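Local coordinates for protein N-(5'-phosphoribosyl)anthranilate isomerase (PDB 5LHF) that catalyses the third step of tryptophan biosynthesis from chorismate, isomerising N-(5-phospho-beta-D-ribosyl)anthranilate to 1-(2-carboxyphenylamino)-1-deoxy-D-ribulose 5-phosphate, at residues A[9-14]-A[25-30]; A[19-24]-A[51-56]; A[31-36]-A[57-62]; A[107-112]-A[143-148]. All blocks are in the same frame, centred on the assembly; numbering follows the deposited sequence.

Contact 1 of 4, residues A[9-14]-A[25-30]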
loop_
_atom_site.group_PDB
_atom_site.type_symbol
_atom_site.label_atom_id
_atom_site.label_comp_id
_atom_site.label_asym_id
_atom_site.label_seq_id
_atom_site.Cartn_x
_atom_site.Cartn_y
_atom_site.Cartn_z
ATOM N N CYS A 9 5.201 -4.143 -2.692
ATOM C CA CYS A 9 5.797 -3.174 -1.782
ATOM C C CYS A 9 7.044 -3.757 -1.128
ATOM O O CYS A 9 7.224 -4.976 -1.055
ATOM C CB CYS A 9 4.791 -2.756 -0.707
ATOM S SG CYS A 9 5.364 -1.366 0.316
ATOM N N GLY A 10 7.921 -2.862 -0.675
ATOM C CA GLY A 10 9.033 -3.257 0.169
ATOM C C GLY A 10 10.292 -3.722 -0.542
ATOM O O GLY A 10 10.950 -4.658 -0.075
ATOM N N VAL A 11 10.654 -3.112 -1.655
ATOM C CA VAL A 11 11.905 -3.497 -2.300
ATOM C C VAL A 11 13.061 -2.868 -1.539
ATOM O O VAL A 11 12.995 -1.703 -1.118
ATOM C CB VAL A 11 11.921 -3.110 -3.792
ATOM C CG1 VAL A 11 10.910 -3.952 -4.567
ATOM C CG2 VAL A 11 11.631 -1.612 -3.967
ATOM N N LYS A 12 14.121 -3.660 -1.335
ATOM C CA LYS A 12 15.307 -3.220 -0.611
ATOM C C LYS A 12 16.540 -3.098 -1.490
ATOM O O LYS A 12 17.501 -2.434 -1.089
ATOM C CB LYS A 12 15.625 -4.184 0.540
ATOM C CG LYS A 12 14.483 -4.366 1.523
ATOM C CD LYS A 12 14.966 -4.221 2.947
ATOM C CE LYS A 12 15.625 -5.473 3.431
ATOM N NZ LYS A 12 15.989 -5.393 4.868
ATOM N N THR A 13 16.544 -3.711 -2.672
ATOM C CA THR A 13 17.737 -3.701 -3.510
ATOM C C THR A 13 17.376 -3.410 -4.957
ATOM O O THR A 13 16.215 -3.484 -5.369
ATOM C CB THR A 13 18.486 -5.034 -3.450
ATOM O OG1 THR A 13 17.630 -6.072 -3.936
ATOM C CG2 THR A 13 18.910 -5.351 -2.025
ATOM N N MET A 14 18.413 -3.089 -5.732
ATOM C CA MET A 14 18.246 -2.921 -7.168
ATOM C C MET A 14 17.740 -4.210 -7.806
ATOM O O MET A 14 16.903 -4.175 -8.716
ATOM C CB MET A 14 19.583 -2.492 -7.780
ATOM C CG MET A 14 20.694 -3.532 -7.666
ATOM S SD MET A 14 22.344 -2.894 -8.058
ATOM C CE MET A 14 22.254 -2.820 -9.852
ATOM N N ASP A 25 2.394 -2.608 -11.397
ATOM C CA ASP A 25 2.152 -1.229 -11.808
ATOM C C ASP A 25 2.877 -0.214 -10.936
ATOM O O ASP A 25 3.097 0.916 -11.384
ATOM C CB ASP A 25 0.659 -0.957 -11.785
ATOM C CG ASP A 25 -0.094 -1.890 -12.699
ATOM O OD1 ASP A 25 0.132 -1.783 -13.913
ATOM O OD2 ASP A 25 -0.894 -2.719 -12.206
ATOM N N ALA A 26 3.252 -0.594 -9.714
ATOM C CA ALA A 26 3.901 0.309 -8.774
ATOM C C ALA A 26 4.647 -0.529 -7.754
ATOM O O ALA A 26 4.338 -1.708 -7.548
ATOM C CB ALA A 26 2.901 1.232 -8.056
ATOM N N THR A 27 5.616 0.098 -7.102
ATOM C CA THR A 27 6.318 -0.543 -6.000
ATOM C C THR A 27 6.470 0.480 -4.877
ATOM O O THR A 27 5.881 1.567 -4.909
ATOM C CB THR A 27 7.653 -1.136 -6.485
ATOM O OG1 THR A 27 8.217 -1.965 -5.454
ATOM C CG2 THR A 27 8.638 -0.039 -6.871
ATOM N N GLY A 28 7.217 0.102 -3.851
ATOM C CA GLY A 28 7.368 0.946 -2.680
ATOM C C GLY A 28 8.649 0.624 -1.953
ATOM O O GLY A 28 9.095 -0.527 -1.937
ATOM N N VAL A 29 9.243 1.651 -1.338
ATOM C CA VAL A 29 10.434 1.472 -0.518
ATOM C C VAL A 29 10.161 2.061 0.863
ATOM O O VAL A 29 9.650 3.180 0.977
ATOM C CB VAL A 29 11.685 2.096 -1.181
ATOM C CG1 VAL A 29 11.494 3.603 -1.445
ATOM C CG2 VAL A 29 12.885 1.882 -0.287
ATOM N N VAL A 30 10.476 1.297 1.913
ATOM C CA VAL A 30 10.067 1.638 3.274
ATOM C C VAL A 30 11.206 2.363 3.985
ATOM O O VAL A 30 12.356 1.911 3.962
ATOM C CB VAL A 30 9.644 0.382 4.057
ATOM C CG1 VAL A 30 9.292 0.748 5.515
ATOM C CG2 VAL A 30 8.471 -0.323 3.348
HETATM O O HOH W 1 11.615 -1.331 1.384
#

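Contact 2 of 4, residues A[19-24]-A[51-56]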
loop_
_atom_site.group_PDB
_atom_site.type_symbol
_atom_site.label_atom_id
_atom_site.label_comp_id
_atom_site.label_asym_id
_atom_site.label_seq_id
_atom_site.Cartn_x
_atom_site.Cartn_y
_atom_site.Cartn_z
ATOM N N LEU A 19 13.234 -6.804 -10.649
ATOM C CA LEU A 19 12.328 -7.941 -10.748
ATOM C C LEU A 19 10.878 -7.488 -10.694
ATOM O O LEU A 19 10.080 -7.813 -11.579
ATOM C CB LEU A 19 12.614 -8.945 -9.629
ATOM C CG LEU A 19 11.599 -10.080 -9.500
ATOM C CD1 LEU A 19 11.552 -10.821 -10.854
ATOM C CD2 LEU A 19 11.959 -11.021 -8.331
ATOM N N VAL A 20 10.530 -6.711 -9.668
ATOM C CA VAL A 20 9.164 -6.218 -9.501
ATOM C C VAL A 20 8.712 -5.408 -10.712
ATOM O O VAL A 20 7.528 -5.422 -11.071
ATOM C CB VAL A 20 9.089 -5.405 -8.194
ATOM C CG1 VAL A 20 7.857 -4.522 -8.151
ATOM C CG2 VAL A 20 9.130 -6.351 -7.011
ATOM N N GLU A 21 9.632 -4.686 -11.357
ATOM C CA GLU A 21 9.264 -3.813 -12.466
ATOM C C GLU A 21 8.765 -4.583 -13.680
ATOM O O GLU A 21 8.110 -3.992 -14.545
ATOM C CB GLU A 21 10.459 -2.947 -12.864
ATOM C CG GLU A 21 10.784 -1.898 -11.807
ATOM C CD GLU A 21 11.869 -0.954 -12.240
ATOM O OE1 GLU A 21 11.844 0.210 -11.791
ATOM O OE2 GLU A 21 12.752 -1.378 -13.011
ATOM N N ARG A 22 9.050 -5.879 -13.761
ATOM C CA ARG A 22 8.567 -6.670 -14.883
ATOM C C ARG A 22 7.108 -7.062 -14.727
ATOM O O ARG A 22 6.504 -7.558 -15.692
ATOM C CB ARG A 22 9.442 -7.910 -15.045
ATOM C CG ARG A 22 10.879 -7.568 -15.392
ATOM C CD ARG A 22 11.534 -8.639 -16.251
ATOM N NE ARG A 22 11.615 -9.931 -15.572
ATOM C CZ ARG A 22 12.522 -10.235 -14.651
ATOM N NH1 ARG A 22 13.431 -9.336 -14.286
ATOM N NH2 ARG A 22 12.515 -11.439 -14.099
ATOM N N TYR A 23 6.519 -6.824 -13.549
ATOM C CA TYR A 23 5.177 -7.299 -13.255
ATOM C C TYR A 23 4.241 -6.238 -12.697
ATOM O O TYR A 23 3.064 -6.232 -13.068
ATOM C CB TYR A 23 5.246 -8.477 -12.271
ATOM C CG TYR A 23 6.081 -9.629 -12.778
ATOM C CD1 TYR A 23 7.448 -9.707 -12.488
ATOM C CD2 TYR A 23 5.518 -10.629 -13.559
ATOM C CE1 TYR A 23 8.212 -10.761 -12.949
ATOM C CE2 TYR A 23 6.279 -11.686 -14.024
ATOM C CZ TYR A 23 7.617 -11.748 -13.720
ATOM O OH TYR A 23 8.367 -12.805 -14.184
ATOM N N ALA A 24 4.714 -5.363 -11.800
ATOM C CA ALA A 24 3.807 -4.537 -11.014
ATOM C C ALA A 24 3.560 -3.188 -11.680
ATOM O O ALA A 24 4.398 -2.674 -12.419
ATOM C CB ALA A 24 4.354 -4.306 -9.592
ATOM N N ALA A 51 14.172 3.662 -10.476
ATOM C CA ALA A 51 12.897 3.007 -10.755
ATOM C C ALA A 51 12.299 3.445 -12.092
ATOM O O ALA A 51 12.361 4.619 -12.476
ATOM C CB ALA A 51 11.899 3.274 -9.624
ATOM N N GLU A 52 11.711 2.487 -12.809
ATOM C CA GLU A 52 11.047 2.778 -14.071
ATOM C C GLU A 52 9.525 2.664 -13.989
ATOM O O GLU A 52 8.852 2.872 -15.002
ATOM C CB GLU A 52 11.619 1.866 -15.176
ATOM C CG GLU A 52 13.080 2.201 -15.469
ATOM C CD GLU A 52 13.747 1.250 -16.450
ATOM O OE1 GLU A 52 14.953 1.454 -16.739
ATOM O OE2 GLU A 52 13.076 0.299 -16.916
ATOM N N ILE A 53 8.972 2.343 -12.820
ATOM C CA ILE A 53 7.538 2.463 -12.526
ATOM C C ILE A 53 7.367 3.375 -11.311
ATOM O O ILE A 53 8.348 3.649 -10.603
ATOM C CB ILE A 53 6.886 1.092 -12.260
ATOM C CG1 ILE A 53 7.408 0.498 -10.949
ATOM C CG2 ILE A 53 7.090 0.139 -13.450
ATOM C CD1 ILE A 53 6.876 -0.916 -10.653
ATOM N N PRO A 54 6.159 3.853 -11.012
ATOM C CA PRO A 54 5.974 4.647 -9.791
ATOM C C PRO A 54 6.464 3.887 -8.566
ATOM O O PRO A 54 6.172 2.701 -8.391
ATOM C CB PRO A 54 4.460 4.879 -9.750
ATOM C CG PRO A 54 4.062 4.890 -11.180
ATOM C CD PRO A 54 4.940 3.847 -11.849
ATOM N N ILE A 55 7.245 4.561 -7.727
ATOM C CA ILE A 55 7.756 3.930 -6.517
ATOM C C ILE A 55 7.380 4.800 -5.321
ATOM O O ILE A 55 7.778 5.971 -5.237
ATOM C CB ILE A 55 9.272 3.669 -6.587
ATOM C CG1 ILE A 55 9.781 3.062 -5.267
ATOM C CG2 ILE A 55 10.055 4.927 -7.009
ATOM C CD1 ILE A 55 11.184 2.486 -5.367
ATOM N N TYR A 56 6.585 4.242 -4.417
ATOM C CA TYR A 56 6.142 4.986 -3.244
ATOM C C TYR A 56 7.211 5.002 -2.163
ATOM O O TYR A 56 7.803 3.968 -1.852
ATOM C CB TYR A 56 4.851 4.366 -2.697
ATOM C CG TYR A 56 3.666 4.656 -3.585
ATOM C CD1 TYR A 56 3.421 3.896 -4.726
ATOM C CD2 TYR A 56 2.807 5.698 -3.287
ATOM C CE1 TYR A 56 2.345 4.183 -5.553
ATOM C CE2 TYR A 56 1.745 5.991 -4.080
ATOM C CZ TYR A 56 1.502 5.233 -5.212
ATOM O OH TYR A 56 0.414 5.573 -5.997
#

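Contact 3 of 4, residues A[31-36]-A[57-62]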
loop_
_atom_site.group_PDB
_atom_site.type_symbol
_atom_site.label_atom_id
_atom_site.label_comp_id
_atom_site.label_asym_id
_atom_site.label_seq_id
_atom_site.Cartn_x
_atom_site.Cartn_y
_atom_site.Cartn_z
ATOM N N VAL A 31 10.887 3.494 4.613
ATOM C CA VAL A 31 11.855 4.264 5.387
ATOM C C VAL A 31 11.229 4.650 6.720
ATOM O O VAL A 31 10.007 4.737 6.856
ATOM C CB VAL A 31 12.338 5.541 4.648
ATOM C CG1 VAL A 31 13.071 5.197 3.349
ATOM C CG2 VAL A 31 11.172 6.519 4.400
ATOM N N ASN A 32 12.095 4.907 7.702
ATOM C CA ASN A 32 11.694 5.474 8.990
ATOM C C ASN A 32 10.400 4.838 9.507
ATOM O O ASN A 32 9.409 5.513 9.785
ATOM C CB ASN A 32 11.555 7.004 8.891
ATOM C CG ASN A 32 12.881 7.704 8.546
ATOM O OD1 ASN A 32 13.957 7.219 8.885
ATOM N ND2 ASN A 32 12.798 8.858 7.889
ATOM N N SER A 33 10.413 3.504 9.601
ATOM C CA SER A 33 9.261 2.735 10.057
ATOM C C SER A 33 9.743 1.482 10.774
ATOM O O SER A 33 10.847 0.987 10.525
ATOM C CB SER A 33 8.347 2.300 8.895
ATOM O OG SER A 33 7.935 3.396 8.095
ATOM N N ARG A 34 8.882 0.967 11.659
ATOM C CA ARG A 34 9.012 -0.390 12.181
ATOM C C ARG A 34 8.771 -1.399 11.061
ATOM O O ARG A 34 7.621 -1.783 10.811
ATOM C CB ARG A 34 8.011 -0.628 13.320
ATOM C CG ARG A 34 8.104 0.370 14.463
ATOM C CD ARG A 34 6.924 0.252 15.430
ATOM N NE ARG A 34 7.111 1.164 16.559
ATOM C CZ ARG A 34 6.183 1.436 17.473
ATOM N NH1 ARG A 34 4.983 0.860 17.404
ATOM N NH2 ARG A 34 6.460 2.284 18.457
ATOM N N SER A 35 9.830 -1.831 10.379
ATOM C CA SER A 35 9.658 -2.729 9.242
ATOM C C SER A 35 10.950 -3.485 8.964
ATOM O O SER A 35 12.037 -2.903 9.011
ATOM C CB SER A 35 9.237 -1.946 7.993
ATOM O OG SER A 35 9.311 -2.743 6.823
ATOM N N LYS A 36 10.805 -4.783 8.660
ATOM C CA LYS A 36 11.880 -5.590 8.095
ATOM C C LYS A 36 12.380 -5.065 6.755
ATOM O O LYS A 36 13.486 -5.426 6.336
ATOM C CB LYS A 36 11.404 -7.030 7.880
ATOM C CG LYS A 36 11.171 -7.853 9.125
ATOM C CD LYS A 36 10.821 -9.296 8.733
ATOM C CE LYS A 36 9.428 -9.683 9.171
ATOM N NZ LYS A 36 9.328 -9.591 10.651
ATOM N N LEU A 57 7.444 6.182 -1.585
ATOM C CA LEU A 57 8.179 6.292 -0.326
ATOM C C LEU A 57 7.197 5.954 0.782
ATOM O O LEU A 57 6.275 6.732 1.049
ATOM C CB LEU A 57 8.745 7.699 -0.149
ATOM C CG LEU A 57 9.746 7.914 0.998
ATOM C CD1 LEU A 57 11.042 7.123 0.754
ATOM C CD2 LEU A 57 10.045 9.409 1.178
ATOM N N VAL A 58 7.365 4.787 1.406
ATOM C CA VAL A 58 6.381 4.240 2.338
ATOM C C VAL A 58 6.868 4.466 3.763
ATOM O O VAL A 58 7.999 4.087 4.100
ATOM C CB VAL A 58 6.168 2.739 2.090
ATOM C CG1 VAL A 58 5.132 2.197 3.050
ATOM C CG2 VAL A 58 5.804 2.452 0.608
ATOM N N SER A 59 6.013 5.033 4.616
ATOM C CA SER A 59 6.464 5.277 5.981
ATOM C C SER A 59 5.300 5.481 6.937
ATOM O O SER A 59 4.205 5.909 6.556
ATOM C CB SER A 59 7.396 6.488 6.053
ATOM O OG SER A 59 7.947 6.612 7.367
ATOM N N THR A 60 5.586 5.218 8.208
ATOM C CA THR A 60 4.682 5.527 9.304
ATOM C C THR A 60 5.014 6.851 9.973
ATOM O O THR A 60 4.414 7.173 11.005
ATOM C CB THR A 60 4.724 4.411 10.340
ATOM O OG1 THR A 60 6.074 4.265 10.795
ATOM C CG2 THR A 60 4.252 3.098 9.719
ATOM N N MET A 61 5.963 7.611 9.422
ATOM C CA MET A 61 6.243 8.953 9.915
ATOM C C MET A 61 4.949 9.712 10.165
ATOM O O MET A 61 3.995 9.615 9.390
ATOM C CB MET A 61 7.114 9.715 8.917
ATOM C CG MET A 61 8.575 9.377 9.043
ATOM S SD MET A 61 9.561 10.194 7.794
ATOM C CE MET A 61 8.945 9.513 6.251
ATOM N N LYS A 62 4.927 10.463 11.266
ATOM C CA LYS A 62 3.708 11.077 11.775
ATOM C C LYS A 62 3.598 12.570 11.491
ATOM O O LYS A 62 2.476 13.084 11.424
ATOM C CB LYS A 62 3.606 10.852 13.292
ATOM C CG LYS A 62 3.742 9.394 13.723
ATOM C CD LYS A 62 3.601 9.224 15.231
ATOM C CE LYS A 62 2.213 9.632 15.710
ATOM N NZ LYS A 62 1.126 8.805 15.110
HETATM O O HOH W 2 7.672 6.221 11.987
HETATM O O HOH W 3 6.257 2.089 12.406
#

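Contact 4 of 4, residues A[107-112]-A[143-148]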
loop_
_atom_site.group_PDB
_atom_site.type_symbol
_atom_site.label_atom_id
_atom_site.label_comp_id
_atom_site.label_asym_id
_atom_site.label_seq_id
_atom_site.Cartn_x
_atom_site.Cartn_y
_atom_site.Cartn_z
ATOM N N VAL A 107 -8.361 -1.248 8.958
ATOM C CA VAL A 107 -9.775 -1.616 8.936
ATOM C C VAL A 107 -10.247 -1.792 10.376
ATOM O O VAL A 107 -9.799 -2.721 11.065
ATOM C CB VAL A 107 -10.013 -2.887 8.110
ATOM C CG1 VAL A 107 -11.495 -3.198 8.065
ATOM C CG2 VAL A 107 -9.433 -2.724 6.714
ATOM N N PRO A 108 -11.134 -0.930 10.873
ATOM C CA PRO A 108 -11.544 -1.020 12.280
ATOM C C PRO A 108 -12.306 -2.304 12.571
ATOM O O PRO A 108 -12.980 -2.866 11.705
ATOM C CB PRO A 108 -12.447 0.207 12.472
ATOM C CG PRO A 108 -12.175 1.101 11.297
ATOM C CD PRO A 108 -11.778 0.194 10.174
ATOM N N ARG A 109 -12.201 -2.758 13.817
ATOM C CA ARG A 109 -12.935 -3.923 14.303
ATOM C C ARG A 109 -13.695 -3.565 15.573
ATOM O O ARG A 109 -13.601 -4.244 16.598
ATOM C CB ARG A 109 -11.998 -5.102 14.554
ATOM C CG ARG A 109 -11.468 -5.781 13.285
ATOM C CD ARG A 109 -10.407 -6.812 13.655
ATOM N NE ARG A 109 -9.840 -7.486 12.495
ATOM C CZ ARG A 109 -9.012 -8.521 12.576
ATOM N NH1 ARG A 109 -8.659 -8.990 13.767
ATOM N NH2 ARG A 109 -8.542 -9.090 11.472
ATOM N N GLU A 110 -14.457 -2.475 15.520
ATOM C CA GLU A 110 -15.160 -1.961 16.686
ATOM C C GLU A 110 -16.592 -2.476 16.802
ATOM O O GLU A 110 -17.268 -2.172 17.792
ATOM C CB GLU A 110 -15.166 -0.430 16.659
ATOM C CG GLU A 110 -13.785 0.194 16.586
ATOM C CD GLU A 110 -12.844 -0.348 17.643
ATOM O OE1 GLU A 110 -13.288 -0.545 18.795
ATOM O OE2 GLU A 110 -11.658 -0.582 17.322
ATOM N N SER A 111 -17.071 -3.244 15.828
ATOM C CA SER A 111 -18.421 -3.780 15.863
ATOM C C SER A 111 -18.421 -5.186 15.280
ATOM O O SER A 111 -17.550 -5.553 14.487
ATOM C CB SER A 111 -19.400 -2.882 15.089
ATOM O OG SER A 111 -20.650 -3.527 14.910
ATOM N N ASP A 112 -19.402 -5.987 15.697
ATOM C CA ASP A 112 -19.606 -7.279 15.055
ATOM C C ASP A 112 -20.287 -7.133 13.701
ATOM O O ASP A 112 -20.170 -8.034 12.861
ATOM C CB ASP A 112 -20.428 -8.202 15.957
ATOM C CG ASP A 112 -19.726 -8.518 17.269
ATOM O OD1 ASP A 112 -20.395 -9.021 18.200
ATOM O OD2 ASP A 112 -18.506 -8.268 17.366
ATOM N N ARG A 143 -10.296 -11.450 10.070
ATOM C CA ARG A 143 -9.956 -11.099 8.697
ATOM C C ARG A 143 -11.182 -11.159 7.789
ATOM O O ARG A 143 -11.350 -10.309 6.907
ATOM C CB ARG A 143 -8.850 -12.023 8.198
ATOM C CG ARG A 143 -8.317 -11.670 6.847
ATOM C CD ARG A 143 -7.012 -12.401 6.587
ATOM N NE ARG A 143 -6.564 -12.130 5.232
ATOM C CZ ARG A 143 -5.839 -11.076 4.887
ATOM N NH1 ARG A 143 -5.446 -10.193 5.811
ATOM N NH2 ARG A 143 -5.502 -10.917 3.616
ATOM N N ARG A 144 -12.055 -12.150 7.996
ATOM C CA ARG A 144 -13.283 -12.218 7.210
ATOM C C ARG A 144 -14.145 -10.981 7.437
ATOM O O ARG A 144 -14.737 -10.440 6.496
ATOM C CB ARG A 144 -14.056 -13.495 7.549
ATOM C CG ARG A 144 -13.530 -14.740 6.839
ATOM C CD ARG A 144 -14.262 -16.009 7.268
ATOM N NE ARG A 144 -15.595 -16.129 6.676
ATOM C CZ ARG A 144 -15.862 -16.801 5.561
ATOM N NH1 ARG A 144 -14.887 -17.417 4.905
ATOM N NH2 ARG A 144 -17.105 -16.859 5.098
ATOM N N HIS A 145 -14.222 -10.522 8.687
ATOM C CA HIS A 145 -14.906 -9.270 8.991
ATOM C C HIS A 145 -14.268 -8.102 8.253
ATOM O O HIS A 145 -14.966 -7.196 7.779
ATOM C CB HIS A 145 -14.876 -9.034 10.500
ATOM C CG HIS A 145 -15.142 -7.616 10.905
ATOM N ND1 HIS A 145 -14.170 -6.638 10.882
ATOM C CD2 HIS A 145 -16.265 -7.020 11.370
ATOM C CE1 HIS A 145 -14.688 -5.497 11.298
ATOM N NE2 HIS A 145 -15.958 -5.702 11.602
ATOM N N ASP A 146 -12.937 -8.090 8.168
ATOM C CA ASP A 146 -12.253 -6.995 7.489
ATOM C C ASP A 146 -12.592 -6.967 6.003
ATOM O O ASP A 146 -12.769 -5.890 5.427
ATOM C CB ASP A 146 -10.745 -7.101 7.704
ATOM C CG ASP A 146 -10.344 -6.922 9.162
ATOM O OD1 ASP A 146 -11.229 -6.659 10.001
ATOM O OD2 ASP A 146 -9.135 -7.034 9.459
ATOM N N TYR A 147 -12.693 -8.140 5.369
ATOM C CA TYR A 147 -13.117 -8.183 3.968
ATOM C C TYR A 147 -14.533 -7.634 3.792
ATOM O O TYR A 147 -14.821 -6.938 2.812
ATOM C CB TYR A 147 -13.054 -9.614 3.429
ATOM C CG TYR A 147 -11.672 -10.189 3.166
ATOM C CD1 TYR A 147 -10.526 -9.403 3.195
ATOM C CD2 TYR A 147 -11.524 -11.544 2.889
ATOM C CE1 TYR A 147 -9.266 -9.964 2.949
ATOM C CE2 TYR A 147 -10.278 -12.105 2.642
ATOM C CZ TYR A 147 -9.162 -11.324 2.675
ATOM O OH TYR A 147 -7.943 -11.915 2.424
ATOM N N ARG A 148 -15.440 -7.954 4.718
ATOM C CA ARG A 148 -16.809 -7.456 4.591
ATOM C C ARG A 148 -16.861 -5.940 4.684
ATOM O O ARG A 148 -17.632 -5.291 3.964
ATOM C CB ARG A 148 -17.701 -8.073 5.665
ATOM C CG ARG A 148 -17.926 -9.539 5.498
ATOM C CD ARG A 148 -18.463 -10.129 6.777
ATOM N NE ARG A 148 -18.163 -11.548 6.897
ATOM C CZ ARG A 148 -18.818 -12.509 6.261
ATOM N NH1 ARG A 148 -19.815 -12.211 5.447
ATOM N NH2 ARG A 148 -18.473 -13.768 6.440
HETATM O O HOH W 4 -8.171 -4.930 10.895
#

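Contact 1 of 4, residues A[9-14]-A[25-30]
Val11 sets CG1 anti to its own carbonyl carbon (chi1 -68°), while Thr27 holds OG1 anti to the backbone N (chi1 -170°), and the two side chains meet tip to tip. Val11 CG1 lies 3.5 Å from Thr27 OG1, and the other branch, Val11 CG2, comes to 3.4 Å from Gly28 O. The Thr27 hydroxyl itself is hydrogen-bonded to Ile8 O, so it presents a tied-down polar tip to the valine. Gly28 O is gripped twice: by Gly10 N at 2.9 Å, from above the carbonyl plane, and by Val11 N at 3.0 Å, nearly along the C=O axis. The positive phi of Gly10 (86°), easy for a residue without CB, turns the chain so that both successive N-H groups face this one oxygen. Glycine suits position 28 too, because Cys9 SG stands 4.3 Å from Gly28 CA. Beyond the direct bonds, a water donates to Val11 O and accepts from Val30 N, 2.9 Å from each atom. Buried backbone polar groups are thus paired where strand 5-9 gives way to its loop, and the doubly held carbonyl fixes that exit firmly against strand 26-30.

Contact 2 of 4, residues A[19-24]-A[51-56]
Glu21 and Ile53 mark the closest backbone approach, their CA atoms 6.5 Å apart, so side chains from one segment meet side chains and backbone of the other. In 19-24 Val20 O accepts from both Tyr23 N and Ala24 N, turning the chain tightly after the helix. In 51-56, Ala51 is the first residue to leave the preceding helix, and the chain then heads through Pro54 into strand 55-59. Glu21 extends from CG onward and directs OE1 at Glu52 N in a hydrogen bond that is almost straight (172°); its modelled length of 2.5 Å is very short and its exact value doubtful. A glutamate suits this place because its long arm can bring an acceptor to a backbone N-H in the turn. Its other oxygen, OE2, forms a salt bridge with Arg18, which should ease the proximity of Glu52 OE2, 4.3 Å from Glu21 OE2. Alongside the polar link, Ile53 places CG1 between its backbone N and carbonyl carbon (chi1 68°), and CD1 beyond it lies 3.5 Å from Ala24 O. The same methyl is 4.2 Å from Glu21 CG, with Ala24 CB and Val20 CG1 slightly more distant neighbours; a branched aliphatic chain fits between the small alanine and the aliphatic stem of the glutamate. Both segments are alpha-beta turns, each leading from an outer helix into the next strand, and they pack side by side at the N-terminal end of the strands in the beta/alpha barrel.

Contact 3 of 4, residues A[31-36]-A[57-62]
Ser59 brings its CB to within 3.2 Å of Val31 O, and its OG, anti to the backbone N (chi1 -173°), goes on to donate a hydrogen bond to that oxygen at 2.8 Å. The same OG accepts from Met61 N at 3.0 Å, closing an ST turn, so one small hydroxyl serves both segments. Ser33 OG reaches Val31 O from the opposite face of the carbonyl plane, at 2.8 Å, and accepts from Thr60 N at 3.0 Å; serine suits both positions because its short hydroxyl can donate and accept close to the backbone. Asn32, between Val31 and Ser33, takes a left-handed backbone conformation (phi 42°), which asparagine tolerates well, and its ND2 makes a weak bond to Met61 SD at 3.5 Å. Two waters, held by Thr60 OG1, reach Asn32 O and Arg34 N. Val31 N donates to Val58 O at 3.0 Å. On the apolar side, Val31 CG2 rests 3.7 Å from Leu57 CD1, an apolar pair lying against helix 41-50 through Ala44 and Ile48, while Leu57 also touches helix 64-74 and Val58 packs on Val30 of strand 26-30.

Contact 4 of 4, residues A[107-112]-A[143-148]
Arg109 and Asp146 form a salt bridge between a beta-alpha loop of the barrel, which follows strand 100-106, and the opening turns of helix 143-156. The arginine is extended from CG to NE and offers its guanidinium side-on: NE bonds to Asp146 OD1 at 3.0 Å, on the syn side, and NH2 to Asp146 OD2 at 2.9 Å, from above the carboxylate plane. The two flat groups are twisted 45° apart, and NE makes a further, weak bond to OD2. Asp146 OD1 has a second donor, His145 ND1, at 3.1 Å; OD1 lies in the imidazole plane and the bond is nearly straight (169°). Asp146 OD2 is held as well by Gly138 N and by a water shared with Val107 O. So many donors, together with a position near a helix N-terminus, would be expected to favour an ionised carboxylate. NH2 of Arg109 also bonds to Val139 O, tying in the loop that precedes the helix; a long cationic chain suits a place where it must span both. At the imidazole edge, Pro108 O lies 3.2 Å from His145 CE1. Arg109 CG packs 3.7 Å from His145 ND1. Next to the salt bridge, Val107 CG1 rests 3.9 Å from Asp146 CA. The loop after strand 100-106 is thus tied to the helix after the neighbouring strand 132-136, at the C-terminal ends of the strands of this TIM barrel.

In the fold
Contacts 1, 2 and 3 follow the barrel's first three strands, whereas contact 4 lies on the opposite side of the chain's centre from contacts 1 and 2, its centre about 28 Å from that of contact 1. Contacts 1 and 2 have centres about 7 Å apart and share the pairing of strands 26-30 and 55-59, with probable hydrogen bonds such as Val29 N to Tyr56 O (2.8 Å). The centres of contacts 2 and 3, which use opposite ends of strand 55-59, are about 19 Å apart. Contacts 1, 3 and 4 involve beta-alpha loops at the C-terminal strand ends, where TIM barrels carry their active sites; contact 2 lies at the other end. The bound sodium ion is about 10 Å from the side chains of Val29 and Val31.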